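Local coordinates for hypothetical protein (Bacteroides caccae, PDB 4M8R), which is of unknown function, but pairs an Ig-like N-terminal domain with a WD40-like, propeller-related domain, at residues A[11-25]-A[94-108]. Numbering follows the deposited sequence.
With PO4 (phosphate ion), chain D.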
loop_
_atom_site.group_PDB
_atom_site.type_symbol
_atom_site.label_atom_id
_atom_site.label_comp_id
_atom_site.label_asym_id
_atom_site.label_seq_id
_atom_site.Cartn_x
_atom_site.Cartn_y
_atom_site.Cartn_z
ATOM N N ILE A 11 24.781 -4.213 37.409
ATOM C CA ILE A 11 25.614 -3.599 36.371
ATOM C C ILE A 11 26.379 -4.730 35.690
ATOM O O ILE A 11 27.086 -5.483 36.356
ATOM C CB ILE A 11 26.624 -2.590 36.958
ATOM C CG1 ILE A 11 25.902 -1.486 37.742
ATOM C CG2 ILE A 11 27.472 -1.980 35.850
ATOM C CD1 ILE A 11 26.785 -0.770 38.743
ATOM N N LEU A 12 26.243 -4.852 34.376
ATOM C CA LEU A 12 26.800 -6.001 33.662
ATOM C C LEU A 12 28.326 -5.965 33.589
ATOM O O LEU A 12 28.991 -6.974 33.842
ATOM C CB LEU A 12 26.216 -6.092 32.250
ATOM C CG LEU A 12 24.691 -6.223 32.145
ATOM C CD1 LEU A 12 24.280 -6.424 30.696
ATOM C CD2 LEU A 12 24.166 -7.360 33.008
ATOM N N VAL A 13 28.872 -4.807 33.232
ATOM C CA VAL A 13 30.313 -4.643 33.070
ATOM C C VAL A 13 30.740 -3.267 33.558
ATOM O O VAL A 13 29.996 -2.294 33.442
ATOM C CB VAL A 13 30.763 -4.837 31.598
ATOM C CG1 VAL A 13 30.643 -6.297 31.178
ATOM C CG2 VAL A 13 29.968 -3.950 30.648
ATOM N N THR A 14 31.950 -3.201 34.096
ATOM C CA THR A 14 32.486 -1.973 34.662
ATOM C C THR A 14 33.596 -1.423 33.776
ATOM O O THR A 14 34.182 -2.164 32.976
ATOM C CB THR A 14 33.044 -2.245 36.060
ATOM O OG1 THR A 14 33.808 -3.458 36.031
ATOM C CG2 THR A 14 31.904 -2.389 37.060
ATOM N N ASN A 15 33.869 -0.122 33.913
ATOM C CA ASN A 15 34.887 0.565 33.108
ATOM C C ASN A 15 34.725 0.271 31.621
ATOM O O ASN A 15 35.707 0.056 30.910
ATOM C CB ASN A 15 36.286 0.156 33.559
ATOM C CG ASN A 15 36.473 0.297 35.046
ATOM O OD1 ASN A 15 36.680 -0.690 35.750
ATOM N ND2 ASN A 15 36.375 1.525 35.542
ATOM N N ALA A 16 33.477 0.263 31.164
ATOM C CA ALA A 16 33.156 -0.179 29.818
ATOM C C ALA A 16 32.883 0.981 28.879
ATOM O O ALA A 16 32.636 2.104 29.306
ATOM C CB ALA A 16 31.956 -1.112 29.854
ATOM N N GLY A 17 32.905 0.684 27.588
ATOM C CA GLY A 17 32.610 1.679 26.570
ATOM C C GLY A 17 32.846 1.151 25.168
ATOM O O GLY A 17 33.091 -0.046 24.971
ATOM N N VAL A 18 32.782 2.061 24.204
ATOM C CA VAL A 18 33.064 1.753 22.815
ATOM C C VAL A 18 34.261 2.585 22.409
ATOM O O VAL A 18 34.262 3.794 22.590
ATOM C CB VAL A 18 31.868 2.105 21.919
ATOM C CG1 VAL A 18 32.115 1.657 20.490
ATOM C CG2 VAL A 18 30.599 1.466 22.464
ATOM N N THR A 19 35.284 1.941 21.865
ATOM C CA THR A 19 36.500 2.644 21.472
ATOM C C THR A 19 36.169 3.782 20.513
ATOM O O THR A 19 36.667 4.889 20.673
ATOM C CB THR A 19 37.517 1.690 20.819
ATOM O OG1 THR A 19 37.858 0.657 21.750
ATOM C CG2 THR A 19 38.783 2.429 20.401
ATOM N N GLU A 20 35.310 3.510 19.539
ATOM C CA GLU A 20 34.959 4.495 18.521
ATOM C C GLU A 20 33.740 5.340 18.918
ATOM O O GLU A 20 33.036 5.856 18.052
ATOM C CB GLU A 20 34.697 3.791 17.177
ATOM C CG GLU A 20 35.887 3.015 16.619
ATOM C CD GLU A 20 36.094 1.647 17.262
ATOM O OE1 GLU A 20 35.284 1.238 18.117
ATOM O OE2 GLU A 20 37.082 0.979 16.907
ATOM N N ALA A 21 33.499 5.492 20.220
ATOM C CA ALA A 21 32.317 6.205 20.708
ATOM C C ALA A 21 32.222 7.617 20.135
ATOM O O ALA A 21 33.214 8.338 20.072
ATOM C CB ALA A 21 32.323 6.261 22.224
ATOM N N ASN A 22 31.023 7.976 19.686
ATOM C CA ASN A 22 30.729 9.306 19.147
ATOM C C ASN A 22 31.489 9.678 17.872
ATOM O O ASN A 22 31.546 10.846 17.505
ATOM C CB ASN A 22 30.948 10.367 20.227
ATOM C CG ASN A 22 30.071 10.141 21.436
ATOM O OD1 ASN A 22 28.874 9.856 21.311
ATOM N ND2 ASN A 22 30.658 10.258 22.618
ATOM N N GLN A 23 32.042 8.685 17.187
ATOM C CA GLN A 23 32.734 8.914 15.931
ATOM C C GLN A 23 31.884 8.392 14.789
ATOM O O GLN A 23 30.888 7.694 14.999
ATOM C CB GLN A 23 34.091 8.213 15.933
ATOM C CG GLN A 23 35.054 8.732 16.993
ATOM C CD GLN A 23 36.387 7.994 16.994
ATOM O OE1 GLN A 23 36.683 7.202 16.094
ATOM N NE2 GLN A 23 37.199 8.250 18.015
ATOM N N THR A 24 32.277 8.746 13.576
ATOM C CA THR A 24 31.641 8.225 12.385
ATOM C C THR A 24 32.363 6.947 11.953
ATOM O O THR A 24 33.589 6.924 11.837
ATOM C CB THR A 24 31.641 9.267 11.250
ATOM O OG1 THR A 24 30.886 10.414 11.664
ATOM C CG2 THR A 24 31.012 8.690 9.979
ATOM N N VAL A 25 31.598 5.890 11.726
ATOM C CA VAL A 25 32.155 4.615 11.291
ATOM C C VAL A 25 31.442 4.165 10.022
ATOM O O VAL A 25 30.361 4.650 9.718
ATOM C CB VAL A 25 32.040 3.538 12.394
ATOM C CG1 VAL A 25 32.843 3.948 13.615
ATOM C CG2 VAL A 25 30.591 3.289 12.786
ATOM N N LEU A 94 25.123 -4.011 25.392
ATOM C CA LEU A 94 25.508 -5.347 25.835
ATOM C C LEU A 94 24.250 -6.085 26.282
ATOM O O LEU A 94 23.476 -5.563 27.080
ATOM C CB LEU A 94 26.489 -5.273 26.999
ATOM C CG LEU A 94 27.070 -6.613 27.455
ATOM C CD1 LEU A 94 27.866 -7.265 26.338
ATOM C CD2 LEU A 94 27.937 -6.420 28.691
ATOM N N ASN A 95 24.051 -7.292 25.763
ATOM C CA ASN A 95 22.860 -8.086 26.062
ATOM C C ASN A 95 23.254 -9.375 26.774
ATOM O O ASN A 95 23.820 -10.276 26.157
ATOM C CB ASN A 95 22.099 -8.389 24.760
ATOM C CG ASN A 95 20.801 -9.148 24.987
ATOM O OD1 ASN A 95 20.373 -9.361 26.121
ATOM N ND2 ASN A 95 20.167 -9.565 23.895
ATOM N N ARG A 96 22.972 -9.445 28.073
ATOM C CA ARG A 96 23.212 -10.650 28.860
ATOM C C ARG A 96 21.876 -11.273 29.252
ATOM O O ARG A 96 21.281 -10.890 30.261
ATOM C CB ARG A 96 24.064 -10.326 30.103
ATOM C CG ARG A 96 24.294 -11.512 31.040
ATOM C CD ARG A 96 25.756 -11.697 31.411
ATOM N NE ARG A 96 26.224 -10.752 32.425
ATOM C CZ ARG A 96 27.291 -9.957 32.324
ATOM N NH1 ARG A 96 28.059 -9.942 31.238
ATOM N NH2 ARG A 96 27.594 -9.158 33.337
ATOM N N ALA A 97 21.421 -12.237 28.450
ATOM C CA ALA A 97 20.118 -12.887 28.641
ATOM C C ALA A 97 18.984 -11.851 28.579
ATOM O O ALA A 97 18.771 -11.231 27.536
ATOM C CB ALA A 97 20.099 -13.686 29.945
ATOM N N SER A 98 18.271 -11.653 29.683
ATOM C CA SER A 98 17.301 -10.564 29.798
ATOM C C SER A 98 17.959 -9.171 29.628
ATOM O O SER A 98 17.609 -8.410 28.717
ATOM C CB SER A 98 16.590 -10.665 31.167
ATOM O OG SER A 98 15.745 -9.556 31.426
ATOM N N GLU A 99 18.943 -8.891 30.480
ATOM C CA GLU A 99 19.430 -7.528 30.740
ATOM C C GLU A 99 20.105 -6.863 29.538
ATOM O O GLU A 99 20.737 -7.533 28.725
ATOM C CB GLU A 99 20.440 -7.526 31.903
ATOM C CG GLU A 99 20.053 -8.308 33.159
ATOM C CD GLU A 99 19.045 -7.590 34.037
ATOM O OE1 GLU A 99 18.318 -6.711 33.528
ATOM O OE2 GLU A 99 18.982 -7.914 35.247
ATOM N N ARG A 100 19.966 -5.538 29.454
ATOM C CA ARG A 100 20.692 -4.715 28.483
ATOM C C ARG A 100 21.398 -3.547 29.173
ATOM O O ARG A 100 20.887 -2.988 30.145
ATOM C CB ARG A 100 19.755 -4.190 27.390
ATOM C CG ARG A 100 19.408 -5.230 26.341
ATOM C CD ARG A 100 18.629 -4.656 25.167
ATOM N NE ARG A 100 18.397 -5.676 24.136
ATOM C CZ ARG A 100 17.453 -6.623 24.180
ATOM N NH1 ARG A 100 16.607 -6.714 25.207
ATOM N NH2 ARG A 100 17.354 -7.498 23.180
HETATM N N MSE A 101 22.587 -3.211 28.675
HETATM C CA MSE A 101 23.351 -2.064 29.169
HETATM C C MSE A 101 23.886 -1.320 27.982
HETATM O O MSE A 101 24.456 -1.923 27.072
HETATM C CB MSE A 101 24.520 -2.517 30.046
HETATM C CG MSE A 101 25.127 -1.364 30.839
HETATM SE SE MSE A 101 26.815 -1.914 31.706
HETATM C CE MSE A 101 27.724 -0.167 31.604
ATOM N N SER A 102 23.713 -0.002 27.986
ATOM C CA SER A 102 24.225 0.840 26.918
ATOM C C SER A 102 25.729 0.999 27.063
ATOM O O SER A 102 26.214 1.355 28.135
ATOM C CB SER A 102 23.566 2.214 26.953
ATOM O OG SER A 102 24.017 2.998 25.864
ATOM N N LEU A 103 26.459 0.730 25.985
ATOM C CA LEU A 103 27.911 0.859 25.984
ATOM C C LEU A 103 28.346 2.171 25.353
ATOM O O LEU A 103 29.354 2.749 25.749
ATOM C CB LEU A 103 28.541 -0.304 25.225
ATOM C CG LEU A 103 28.296 -1.691 25.822
ATOM C CD1 LEU A 103 28.719 -2.762 24.825
ATOM C CD2 LEU A 103 29.021 -1.872 27.146
ATOM N N GLY A 104 27.597 2.632 24.353
ATOM C CA GLY A 104 27.921 3.876 23.669
ATOM C C GLY A 104 27.187 4.042 22.355
ATOM O O GLY A 104 26.362 3.206 21.985
ATOM N N LYS A 105 27.509 5.119 21.649
ATOM C CA LYS A 105 26.850 5.456 20.396
ATOM C C LYS A 105 27.869 5.747 19.315
ATOM O O LYS A 105 28.969 6.218 19.598
ATOM C CB LYS A 105 25.981 6.690 20.584
ATOM C CG LYS A 105 24.972 6.567 21.710
ATOM C CD LYS A 105 24.220 7.868 21.925
ATOM C CE LYS A 105 25.126 8.957 22.471
ATOM N NZ LYS A 105 24.362 10.185 22.816
ATOM N N VAL A 106 27.496 5.459 18.077
ATOM C CA VAL A 106 28.302 5.828 16.926
ATOM C C VAL A 106 27.396 6.349 15.837
ATOM O O VAL A 106 26.193 6.111 15.856
ATOM C CB VAL A 106 29.124 4.645 16.375
ATOM C CG1 VAL A 106 30.139 4.178 17.402
ATOM C CG2 VAL A 106 28.227 3.488 15.953
ATOM N N LEU A 107 27.980 7.090 14.906
ATOM C CA LEU A 107 27.277 7.519 13.711
ATOM C C LEU A 107 27.722 6.593 12.589
ATOM O O LEU A 107 28.911 6.525 12.263
ATOM C CB LEU A 107 27.611 8.973 13.389
ATOM C CG LEU A 107 26.925 9.593 12.166
ATOM C CD1 LEU A 107 25.411 9.489 12.264
ATOM C CD2 LEU A 107 27.342 11.048 12.014
ATOM N N LEU A 108 26.772 5.856 12.024
ATOM C CA LEU A 108 27.066 4.874 10.983
ATOM C C LEU A 108 26.724 5.463 9.624
ATOM O O LEU A 108 25.581 5.846 9.383
ATOM C CB LEU A 108 26.252 3.598 11.220
ATOM C CG LEU A 108 26.479 2.428 10.260
ATOM C CD1 LEU A 108 27.917 1.937 10.318
ATOM C CD2 LEU A 108 25.519 1.303 10.591
HETATM P P PO4 D . 21.567 9.964 24.677
HETATM O O1 PO4 D . 21.201 8.574 25.141
HETATM O O2 PO4 D . 21.605 10.041 23.170
HETATM O O3 PO4 D . 20.566 10.975 25.180
HETATM O O4 PO4 D . 22.939 10.268 25.220
HETATM O O HOH W 1 31.518 4.556 25.434
HETATM O O HOH W 2 28.766 7.390 22.906
#
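Leu107 O is held by two neighbouring groups: Val25 N donates to it at 2.8 Å, and Thr24 CA makes a CA-H...O contact with Leu107 O at 3.2 Å. Leu107 N in turn donates to Gln23 O at 3.0 Å, and this alternation defines a short parallel pairing, Thr24 opposite Leu107 and Val25 opposite Leu108. Just before it, two overlapping turns bring Asn22 N to Lys105 O at 2.7 Å, almost straight at 174°. Lys105 NZ gives two hydrogen bonds to a phosphate ion, probably from the crystallisation liquor, also held by Arg89 and by Arg213 and Asn238 of the second subunit. On the buried side, Val25 CG2 meets Val106 CG2.

In this Ig-like domain the N-terminal chain changes partner: 16-18 pairs with strand 30-36, and 24-25 with 99-108, so the first strands border both edges of the sheet. Between 16-18 and 99-108 the hydrogen-bonded link runs through a water, which accepts from Val18 N and donates to Leu103 O, part of a classic beta bulge in which Leu103 and Gly104 both face Ile92 of strand 88-96. Directly, Val18 CG2 packs on Leu103 CB, and Gly17 CA makes a CA-H...O contact with Leu103 O.

At the far end, Arg96 NH2 donates to Leu12 O at 2.6 Å (141°), with the oxygen near the guanidinium plane. Arg96 CG is anti to the backbone N (chi1 176°), and the chain, bent further along, runs past Leu12 in the opposite direction. Leu12 CB and CG lie over one guanidinium face, toward its rim, while NH1 forms a salt bridge with Asp42. An alanine in place of Arg96 would probably leave Leu12 O and Asp42 without this partner and the leucine less covered. Nearby, Val13 CG1 meets Leu94 CD2 tip to tip at 3.7 Å, and Val13 CG2 lies 3.9 Å from the selenium (SE) of selenomethionine Met101.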